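PDB 2BE3: GTP pyrophosphokinase from Streptococcus pneumoniae, which probably transfers pyrophosphate from ATP to GTP, making the alarmone pppGpp, as other RelA/SpoT-family synthetases do. Local coordinates for residues V125-V130 with A136-A141; D94-H97 with D101-I104; Q144-A149 with W153-H158; Q84-V89 with D109-R114. One frame throughout, in Å; residues are numbered along the deposited sequence.

Contact 1. Residues V125-V130 with A136-A141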
# COMPACT_ATOMS: atom_id res chain seq x y z
N VAL A 125 -14.82 7.08 9.34
CA VAL A 125 -15.17 6.68 7.98
C VAL A 125 -14.44 7.57 6.98
O VAL A 125 -14.45 8.78 7.12
CB VAL A 125 -16.70 6.72 7.74
CG1 VAL A 125 -17.03 6.25 6.32
CG2 VAL A 125 -17.43 5.85 8.81
N VAL A 126 -13.76 6.97 6.00
CA VAL A 126 -12.91 7.75 5.12
C VAL A 126 -13.24 7.44 3.67
O VAL A 126 -13.75 6.36 3.37
CB VAL A 126 -11.36 7.55 5.36
CG1 VAL A 126 -10.92 7.87 6.85
CG2 VAL A 126 -10.89 6.16 4.94
N GLU A 127 -13.01 8.40 2.79
CA GLU A 127 -12.96 8.12 1.37
C GLU A 127 -11.52 7.79 1.05
O GLU A 127 -10.60 8.51 1.45
CB GLU A 127 -13.42 9.30 0.55
CG GLU A 127 -14.87 9.34 0.45
CD GLU A 127 -15.40 10.61 -0.18
OE1 GLU A 127 -14.59 11.43 -0.70
OE2 GLU A 127 -16.64 10.76 -0.15
N TYR A 128 -11.34 6.67 0.35
CA TYR A 128 -10.03 6.16 -0.02
C TYR A 128 -10.09 5.78 -1.49
O TYR A 128 -11.01 5.08 -1.93
CB TYR A 128 -9.63 4.98 0.88
CG TYR A 128 -8.21 4.51 0.67
CD1 TYR A 128 -7.14 5.21 1.24
CD2 TYR A 128 -7.93 3.38 -0.12
CE1 TYR A 128 -5.83 4.80 1.04
CE2 TYR A 128 -6.62 2.97 -0.35
CZ TYR A 128 -5.57 3.68 0.24
OH TYR A 128 -4.27 3.28 0.04
N THR A 129 -9.15 6.29 -2.27
CA THR A 129 -9.07 5.98 -3.70
C THR A 129 -7.97 4.95 -3.97
O THR A 129 -6.83 5.11 -3.54
CB THR A 129 -8.82 7.26 -4.51
OG1 THR A 129 -9.92 8.12 -4.25
CG2 THR A 129 -8.75 6.97 -6.05
N VAL A 130 -8.35 3.87 -4.66
CA VAL A 130 -7.37 2.88 -5.14
C VAL A 130 -7.18 3.04 -6.65
O VAL A 130 -8.12 3.34 -7.37
CB VAL A 130 -7.77 1.42 -4.78
CG1 VAL A 130 -7.63 1.20 -3.30
CG2 VAL A 130 -9.19 1.10 -5.25
N ALA A 136 -8.79 4.70 -11.52
CA ALA A 136 -9.00 5.08 -10.13
C ALA A 136 -10.42 4.76 -9.69
O ALA A 136 -11.37 4.98 -10.42
CB ALA A 136 -8.73 6.56 -9.96
N LYS A 137 -10.54 4.22 -8.47
CA LYS A 137 -11.83 3.90 -7.89
C LYS A 137 -11.85 4.35 -6.41
O LYS A 137 -10.99 3.96 -5.60
CB LYS A 137 -12.08 2.40 -8.06
CG LYS A 137 -13.26 1.87 -7.31
CD LYS A 137 -14.54 2.11 -8.11
CE LYS A 137 -15.75 2.27 -7.22
NZ LYS A 137 -16.87 2.75 -8.07
N THR A 138 -12.82 5.20 -6.06
CA THR A 138 -13.00 5.70 -4.70
C THR A 138 -13.99 4.84 -3.91
O THR A 138 -15.08 4.56 -4.37
CB THR A 138 -13.48 7.15 -4.68
OG1 THR A 138 -12.48 7.99 -5.26
CG2 THR A 138 -13.64 7.60 -3.28
N ILE A 139 -13.58 4.40 -2.73
CA ILE A 139 -14.41 3.56 -1.89
C ILE A 139 -14.57 4.19 -0.49
O ILE A 139 -13.79 5.08 -0.09
CB ILE A 139 -13.89 2.07 -1.84
CG1 ILE A 139 -12.45 1.97 -1.34
CG2 ILE A 139 -13.94 1.40 -3.22
CD1 ILE A 139 -12.36 1.61 0.09
N LEU A 140 -15.62 3.78 0.23
CA LEU A 140 -15.66 4.03 1.67
C LEU A 140 -14.91 2.94 2.46
O LEU A 140 -15.15 1.72 2.28
CB LEU A 140 -17.10 4.21 2.19
CG LEU A 140 -17.92 5.38 1.62
CD1 LEU A 140 -19.38 5.30 2.09
CD2 LEU A 140 -17.32 6.72 1.92
N ALA A 141 -14.06 3.38 3.39
CA ALA A 141 -13.49 2.44 4.40
C ALA A 141 -13.79 2.93 5.82
O ALA A 141 -13.86 4.14 6.08
CB ALA A 141 -12.00 2.26 4.18

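Contact 2. Residues D94-H97 with D101-I104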
# COMPACT_ATOMS: atom_id res chain seq x y z
N ASP A 94 -5.70 12.40 14.97
CA ASP A 94 -4.86 13.50 14.46
C ASP A 94 -3.97 13.10 13.29
O ASP A 94 -3.86 13.81 12.31
CB ASP A 94 -3.95 14.07 15.58
CG ASP A 94 -4.71 14.86 16.62
OD1 ASP A 94 -5.88 15.17 16.41
OD2 ASP A 94 -4.15 15.16 17.69
N ILE A 95 -3.30 11.96 13.42
CA ILE A 95 -2.45 11.46 12.34
C ILE A 95 -3.27 11.17 11.08
O ILE A 95 -2.79 11.41 10.01
CB ILE A 95 -1.63 10.21 12.77
CG1 ILE A 95 -0.60 10.57 13.84
CG2 ILE A 95 -0.88 9.60 11.58
CD1 ILE A 95 -0.18 9.32 14.63
N LEU A 96 -4.49 10.65 11.22
CA LEU A 96 -5.36 10.41 10.06
C LEU A 96 -5.78 11.70 9.38
O LEU A 96 -5.79 11.73 8.15
CB LEU A 96 -6.59 9.54 10.40
CG LEU A 96 -6.24 8.14 10.96
CD1 LEU A 96 -7.50 7.39 11.31
CD2 LEU A 96 -5.35 7.34 10.02
N HIS A 97 -6.10 12.76 10.14
CA HIS A 97 -6.49 14.05 9.53
C HIS A 97 -5.40 14.69 8.70
O HIS A 97 -5.66 15.39 7.76
CB HIS A 97 -6.98 15.06 10.58
CG HIS A 97 -8.41 14.85 10.99
ND1 HIS A 97 -9.47 15.43 10.34
CD2 HIS A 97 -8.93 14.12 12.00
CE1 HIS A 97 -10.60 15.07 10.93
NE2 HIS A 97 -10.29 14.27 11.95
N ASP A 101 -3.94 10.94 1.59
CA ASP A 101 -4.38 9.79 0.80
C ASP A 101 -5.79 9.33 1.20
O ASP A 101 -6.26 8.26 0.80
CB ASP A 101 -3.37 8.62 0.89
CG ASP A 101 -3.25 8.06 2.29
OD1 ASP A 101 -3.70 8.72 3.25
OD2 ASP A 101 -2.68 6.96 2.45
N MSE A 102 -6.45 10.15 2.00
CA MSE A 102 -7.82 9.85 2.40
C MSE A 102 -8.53 11.14 2.78
O MSE A 102 -7.90 12.16 3.09
CB MSE A 102 -7.85 8.87 3.57
CG MSE A 102 -7.12 9.38 4.79
SE MSE A 102 -7.02 8.08 6.27
CE MSE A 102 -5.90 6.54 5.41
N ARG A 103 -9.85 11.06 2.78
CA ARG A 103 -10.65 12.18 3.21
C ARG A 103 -11.57 11.65 4.27
O ARG A 103 -12.32 10.70 4.02
CB ARG A 103 -11.41 12.79 2.04
CG ARG A 103 -12.37 13.88 2.45
CD ARG A 103 -12.90 14.65 1.26
NE ARG A 103 -14.01 13.96 0.60
CZ ARG A 103 -15.28 14.39 0.63
NH1 ARG A 103 -15.59 15.51 1.30
NH2 ARG A 103 -16.24 13.71 -0.01
N ILE A 104 -11.50 12.26 5.46
CA ILE A 104 -12.32 11.84 6.60
C ILE A 104 -13.70 12.41 6.43
O ILE A 104 -13.87 13.61 6.50
CB ILE A 104 -11.69 12.26 7.95
CG1 ILE A 104 -10.41 11.46 8.17
CG2 ILE A 104 -12.68 12.04 9.13
CD1 ILE A 104 -9.63 11.90 9.35

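Contact 3. Residues Q144-A149 with W153-H158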
# COMPACT_ATOMS: atom_id res chain seq x y z
N GLN A 144 -11.77 1.72 12.69
CA GLN A 144 -12.12 1.79 14.10
C GLN A 144 -10.88 1.83 14.99
O GLN A 144 -9.86 1.19 14.71
CB GLN A 144 -12.98 0.60 14.45
CG GLN A 144 -14.40 0.78 13.97
CD GLN A 144 -15.31 -0.20 14.63
OE1 GLN A 144 -15.28 -0.36 15.84
NE2 GLN A 144 -16.11 -0.88 13.84
N ILE A 145 -10.95 2.61 16.06
CA ILE A 145 -9.81 2.72 16.94
C ILE A 145 -10.25 2.27 18.31
O ILE A 145 -11.23 2.76 18.84
CB ILE A 145 -9.22 4.17 16.97
CG1 ILE A 145 -8.80 4.59 15.57
CG2 ILE A 145 -7.93 4.21 17.80
CD1 ILE A 145 -9.04 5.97 15.30
N ARG A 146 -9.50 1.35 18.91
CA ARG A 146 -9.95 0.73 20.13
C ARG A 146 -8.78 0.49 21.07
O ARG A 146 -7.67 0.26 20.60
CB ARG A 146 -10.51 -0.65 19.78
CG ARG A 146 -11.81 -0.60 19.07
CD ARG A 146 -12.19 -1.98 18.64
NE ARG A 146 -13.50 -1.87 18.00
CZ ARG A 146 -14.24 -2.91 17.62
NH1 ARG A 146 -13.83 -4.16 17.85
NH2 ARG A 146 -15.40 -2.68 17.04
N THR A 147 -9.04 0.45 22.38
CA THR A 147 -8.08 -0.14 23.27
C THR A 147 -8.22 -1.67 23.21
O THR A 147 -9.20 -2.22 22.64
CB THR A 147 -8.20 0.34 24.73
OG1 THR A 147 -9.52 0.06 25.24
CG2 THR A 147 -7.90 1.84 24.83
N LEU A 148 -7.25 -2.36 23.77
CA LEU A 148 -7.31 -3.81 23.79
C LEU A 148 -8.50 -4.27 24.61
O LEU A 148 -9.16 -5.21 24.23
CB LEU A 148 -5.97 -4.40 24.28
CG LEU A 148 -4.91 -4.37 23.15
CD1 LEU A 148 -5.38 -5.21 21.95
CD2 LEU A 148 -4.61 -2.96 22.62
N ALA A 149 -8.81 -3.58 25.71
CA ALA A 149 -9.96 -3.96 26.52
C ALA A 149 -11.32 -3.70 25.77
O ALA A 149 -12.24 -4.56 25.82
CB ALA A 149 -9.92 -3.29 27.86
N TRP A 153 -13.89 -6.76 24.57
CA TRP A 153 -15.30 -6.82 24.90
C TRP A 153 -16.17 -6.79 23.64
O TRP A 153 -17.12 -7.57 23.53
CB TRP A 153 -15.69 -5.70 25.87
CG TRP A 153 -17.09 -5.84 26.34
CD1 TRP A 153 -17.51 -6.53 27.45
CD2 TRP A 153 -18.26 -5.34 25.71
NE1 TRP A 153 -18.88 -6.46 27.55
CE2 TRP A 153 -19.37 -5.73 26.50
CE3 TRP A 153 -18.49 -4.60 24.53
CZ2 TRP A 153 -20.69 -5.40 26.17
CZ3 TRP A 153 -19.82 -4.26 24.20
CH2 TRP A 153 -20.89 -4.68 25.01
N ALA A 154 -15.85 -5.90 22.70
CA ALA A 154 -16.64 -5.71 21.48
C ALA A 154 -16.67 -6.92 20.58
O ALA A 154 -17.73 -7.29 20.11
CB ALA A 154 -16.18 -4.50 20.69
N THR A 155 -15.52 -7.56 20.34
CA THR A 155 -15.46 -8.67 19.40
C THR A 155 -16.29 -9.79 19.99
O THR A 155 -16.97 -10.48 19.27
CB THR A 155 -14.01 -9.21 19.10
OG1 THR A 155 -13.44 -9.59 20.31
CG2 THR A 155 -13.09 -8.18 18.49
N ILE A 156 -16.24 -9.97 21.30
CA ILE A 156 -17.04 -10.99 22.00
C ILE A 156 -18.55 -10.68 22.00
O ILE A 156 -19.36 -11.58 21.82
CB ILE A 156 -16.50 -11.20 23.42
CG1 ILE A 156 -15.29 -12.12 23.38
CG2 ILE A 156 -17.58 -11.70 24.41
CD1 ILE A 156 -14.61 -12.23 24.73
N GLU A 157 -18.93 -9.41 22.20
CA GLU A 157 -20.33 -9.01 22.20
C GLU A 157 -20.95 -9.22 20.80
O GLU A 157 -22.04 -9.74 20.67
CB GLU A 157 -20.49 -7.58 22.72
CG GLU A 157 -21.86 -7.25 23.22
CD GLU A 157 -22.75 -6.55 22.20
OE1 GLU A 157 -22.28 -6.24 21.07
OE2 GLU A 157 -23.95 -6.28 22.54
N HIS A 158 -20.18 -8.89 19.78
CA HIS A 158 -20.56 -9.05 18.41
C HIS A 158 -20.79 -10.52 18.06
O HIS A 158 -21.77 -10.85 17.41
CB HIS A 158 -19.44 -8.47 17.53
CG HIS A 158 -19.78 -8.43 16.08
ND1 HIS A 158 -20.52 -7.40 15.52
CD2 HIS A 158 -19.50 -9.29 15.07
CE1 HIS A 158 -20.67 -7.63 14.22
NE2 HIS A 158 -20.05 -8.77 13.92

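Contact 4. Residues Q84-V89 with D109-R114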
# COMPACT_ATOMS: atom_id res chain seq x y z
N GLN A 84 -3.00 1.66 23.08
CA GLN A 84 -2.81 1.38 24.48
C GLN A 84 -3.85 2.08 25.35
O GLN A 84 -4.52 1.44 26.18
CB GLN A 84 -1.42 1.86 24.85
CG GLN A 84 -0.82 1.21 26.04
CD GLN A 84 0.67 1.47 26.15
OE1 GLN A 84 1.17 2.56 25.81
NE2 GLN A 84 1.39 0.46 26.65
N PHE A 85 -4.01 3.40 25.16
CA PHE A 85 -4.85 4.20 26.05
C PHE A 85 -6.05 4.80 25.33
O PHE A 85 -5.96 5.17 24.15
CB PHE A 85 -4.03 5.34 26.64
CG PHE A 85 -2.90 4.89 27.53
CD1 PHE A 85 -3.15 4.48 28.83
CD2 PHE A 85 -1.59 4.93 27.08
CE1 PHE A 85 -2.13 4.08 29.65
CE2 PHE A 85 -0.55 4.54 27.92
CZ PHE A 85 -0.83 4.11 29.20
N VAL A 86 -7.15 4.96 26.05
CA VAL A 86 -8.29 5.76 25.58
C VAL A 86 -7.83 7.12 25.00
O VAL A 86 -8.28 7.55 23.94
CB VAL A 86 -9.32 6.03 26.73
CG1 VAL A 86 -10.44 7.02 26.29
CG2 VAL A 86 -9.91 4.77 27.23
N ASP A 87 -6.94 7.81 25.72
CA ASP A 87 -6.48 9.12 25.30
C ASP A 87 -5.52 9.03 24.09
O ASP A 87 -5.14 10.04 23.54
CB ASP A 87 -5.80 9.80 26.48
CG ASP A 87 -6.78 10.34 27.52
OD1 ASP A 87 -8.02 10.20 27.43
OD2 ASP A 87 -6.30 10.96 28.48
N ASP A 88 -5.12 7.81 23.70
CA ASP A 88 -4.35 7.66 22.46
C ASP A 88 -5.26 7.79 21.21
O ASP A 88 -4.79 8.09 20.12
CB ASP A 88 -3.65 6.31 22.41
CG ASP A 88 -2.49 6.22 23.37
OD1 ASP A 88 -1.99 7.27 23.85
OD2 ASP A 88 -2.08 5.06 23.65
N VAL A 89 -6.53 7.50 21.39
CA VAL A 89 -7.46 7.55 20.26
C VAL A 89 -7.35 8.88 19.53
O VAL A 89 -7.12 8.90 18.32
CB VAL A 89 -8.92 7.20 20.70
CG1 VAL A 89 -9.87 7.37 19.55
CG2 VAL A 89 -8.92 5.72 21.28
N ASP A 109 -17.94 8.87 17.96
CA ASP A 109 -17.28 8.72 19.21
C ASP A 109 -18.13 7.94 20.20
O ASP A 109 -18.92 8.52 20.96
CB ASP A 109 -16.94 10.12 19.77
CG ASP A 109 -16.06 10.04 20.99
OD1 ASP A 109 -15.66 8.93 21.38
OD2 ASP A 109 -15.77 11.09 21.59
N TYR A 110 -17.95 6.62 20.21
CA TYR A 110 -18.66 5.76 21.17
C TYR A 110 -17.81 5.49 22.37
O TYR A 110 -18.02 4.51 23.06
CB TYR A 110 -19.08 4.42 20.53
CG TYR A 110 -20.04 4.63 19.42
CD1 TYR A 110 -21.31 5.16 19.66
CD2 TYR A 110 -19.69 4.32 18.11
CE1 TYR A 110 -22.19 5.37 18.62
CE2 TYR A 110 -20.56 4.53 17.07
CZ TYR A 110 -21.80 5.05 17.33
OH TYR A 110 -22.65 5.28 16.28
N ILE A 111 -16.80 6.32 22.58
CA ILE A 111 -16.08 6.33 23.82
C ILE A 111 -16.72 7.40 24.70
O ILE A 111 -17.23 7.08 25.76
CB ILE A 111 -14.57 6.57 23.64
CG1 ILE A 111 -13.94 5.45 22.77
CG2 ILE A 111 -13.89 6.66 25.03
CD1 ILE A 111 -12.59 5.83 22.12
N THR A 112 -16.72 8.66 24.26
CA THR A 112 -17.45 9.71 24.97
C THR A 112 -18.94 9.38 25.05
O THR A 112 -19.56 9.54 26.09
CB THR A 112 -17.30 11.08 24.30
OG1 THR A 112 -15.91 11.37 24.14
CG2 THR A 112 -17.96 12.17 25.13
N HIS A 113 -19.51 8.93 23.93
CA HIS A 113 -20.94 8.52 23.88
C HIS A 113 -21.07 6.99 23.81
O HIS A 113 -21.46 6.40 22.78
CB HIS A 113 -21.64 9.18 22.70
CG HIS A 113 -21.41 10.66 22.65
ND1 HIS A 113 -22.05 11.54 23.50
CD2 HIS A 113 -20.61 11.42 21.86
CE1 HIS A 113 -21.66 12.77 23.23
NE2 HIS A 113 -20.79 12.73 22.24
N ARG A 114 -20.69 6.37 24.92
CA ARG A 114 -20.74 4.93 25.07
C ARG A 114 -22.19 4.44 24.82
O ARG A 114 -23.15 5.04 25.33
CB ARG A 114 -20.24 4.56 26.48
CG ARG A 114 -20.54 3.15 26.91
CD ARG A 114 -19.68 2.72 28.10
NE ARG A 114 -20.15 3.27 29.38
CZ ARG A 114 -19.73 4.42 29.91
NH1 ARG A 114 -20.22 4.81 31.08
NH2 ARG A 114 -18.83 5.19 29.29

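Contact 1. Residues V125-V130 with A136-A141
Just before the return strand of an antiparallel beta hairpin, Ala136 sets its CB against Thr129 CG2, a small methyl contact beside the turn. At Lys137 the backbone pairs both ways with Val130: Lys137 N gives to Val130 O at 2.8 Å and Lys137 O receives Val130 N. The lysine chain bends at its second torsion and runs off to a salt bridge with Glu70, leaving CB near the strand. Thr138 faces Thr129 in a non-hydrogen-bonded pair whose backbones draw in to 4.1 Å between CA atoms, close enough for Thr138 OG1 and Thr129 OG1 to bond at 2.8 Å. Both threonines hold OG1 anti to the carbonyl carbon (chi1 -64° and -60°), so the hydroxyls meet across the pair. Ile139 N makes a nearly straight bond to Tyr128 O (2.8 Å, 176°), while Ile139 CD1 packs at Tyr128 CB. Leu140 lies alongside Glu127, CD2 resting 3.9 Å from Glu127 CG; the acid's methylene chain suits this half-open face, and its carboxylate goes on to Arg103. Ala141, small enough for the buried face, sets CB 4.1 Å from Val126 CG2. Helix 6-35 packs against the face of Tyr128, Val130 and Ile139, and strand 102-109 flanks strand 122-130 on the side away from strand 137-147.

Contact 2. Residues D94-H97 with D101-I104
Ile104 presses its CD1 methyl onto the ring of His97 in a CH-pi contact, where helix 89-97 turns back into strand 102-109, outermost in the mixed sheet of this chain: a helix-to-strand connection of an alpha/beta fold. The methyl stands 3.4 Å from the ring centroid and only 4° off the normal, so it sits over the middle of the face and not at a rim atom. The two side chains cross at about a right angle. Ile104 holds CG1 anti to its carbonyl carbon (chi1 -68°) and the chain then extends, sending CD1 out from the strand to the helix. The same methyl also meets Leu96 CB at 4.0 Å, and thus fills the angle between two successive residues of the last helical turn. A long, branched aliphatic residue suits this place, since it can reach the helix and still leave CG2 near the imidazole, 4.1 Å from His97 CE1. Beside this pair, Leu96 and selenomethionine Met102 cross at a slant, a flexible chain bent at its third torsion meeting a branched one.

Farther out, His97 NE2 is hydrogen-bonded to Glu107, which probably helps to fix the rotation of the ring beneath the methyl. Helix 6-35 supports the apolar side through Leu26, against Leu96, and Leu22, against Met102, while Val124 and Val126 of the next strand back Ile104. On the side of helix 6-35, the cluster closes with Leu96 CD2 against Met102 SE, 4.2 Å apart.

Contact 3. Residues Q144-A149 with W153-H158
A strand running into a helix, with the strand's arginine turned back against that helix, frames this buried contact: strand 137-147 passes into helix 148-164. Arg146 extends from CG to NE and lays one face of its guanidinium on Ala154, whose CB sits 3.6 Å above the plane, offset toward the rim. Ala154 CB lies 3.7 Å from Arg146 NH1, and the small methyl lets the flat group come this close to the helix. Thr155 CG2 meets the same NH1 at the edge, near the guanidinium plane, at 4.1 Å.

Two residues back on the strand, Gln144 OE1 receives Arg146 NH2 at 2.6 Å, from 25° outside the guanidinium plane, and takes a weak second bond from NE. Tyr119 and Ser121 also bond the arginine, at NH2 and NE respectively, so this buried group is held by several polar partners. The backbone link is Trp153 N to Ala149 O, 3.0 Å, the i+4 to i bond of the first helical turns. Just before them Thr147 takes the N-cap position, its OG1 accepting from the backbone N of Met150. A threonine N-cap followed by regular i+4 to i bonding is the classic start of an alpha helix.

Contact 4. Residues Q84-V89 with D109-R114
Ile111 reaches from segment 109-114 to Val86 and Val89 of segment 84-89, and its CB points at them and branches. CG2, anti to the backbone N, slides past Val86 and rests 3.7 Å from Val86 CG1. The other branch, CG1, lies anti to the carbonyl carbon (chi1 -60°) and carries CD1 onward to Val89, where the two side chains reach tip to tip: CD1 is 3.8 Å from Val89 CG2 and 4.0 Å from Val89 CG1. A beta-branched residue with one longer arm suits a place that must serve two valines three positions apart.

Behind it, Asp109 shapes the loop. Its OD1 accepts Ile111 N and Thr112 N, both at 3.1 Å and from the same face of the carboxylate, while OD2 takes the Thr112 hydroxyl at 2.6 Å. On the facing segment Asp88 OD2 receives Phe85 N, and Asp88 OD1 continues to a salt bridge with Arg194. Tyr122 and Met150 also pack against Ile111, joining the two segments to strand 122-130 and helix 148-164. The backbone of Asp109 takes part as well, its O accepting from His113 N; together with the two bonds to OD1 this makes an Asx turn within an Asx motif.

Overall arrangement
Contacts 1 and 2 meet at the sheet, where strands 122-130 and 102-109 are neighbours and Val126 packs on the backbone of Arg103. Contact 1 is mainly regular backbone bonding, with one half-open face; contact 2 has no hydrogen bond across it and relies on apolar and CH-pi packing beside the outermost strand of the chain's sheet. Contact 3 shares strand 137-147 with contact 1, yet is buried and gathers polar bonds around an arginine. Contact 4, partly buried, joins the start of helix 89-97 to the loop after strand 102-109 by three aliphatic side chains; it touches contact 3 where Thr147 and Ile145 pack on segment 84-89, and its centre lies about 25 Å from that of contact 1.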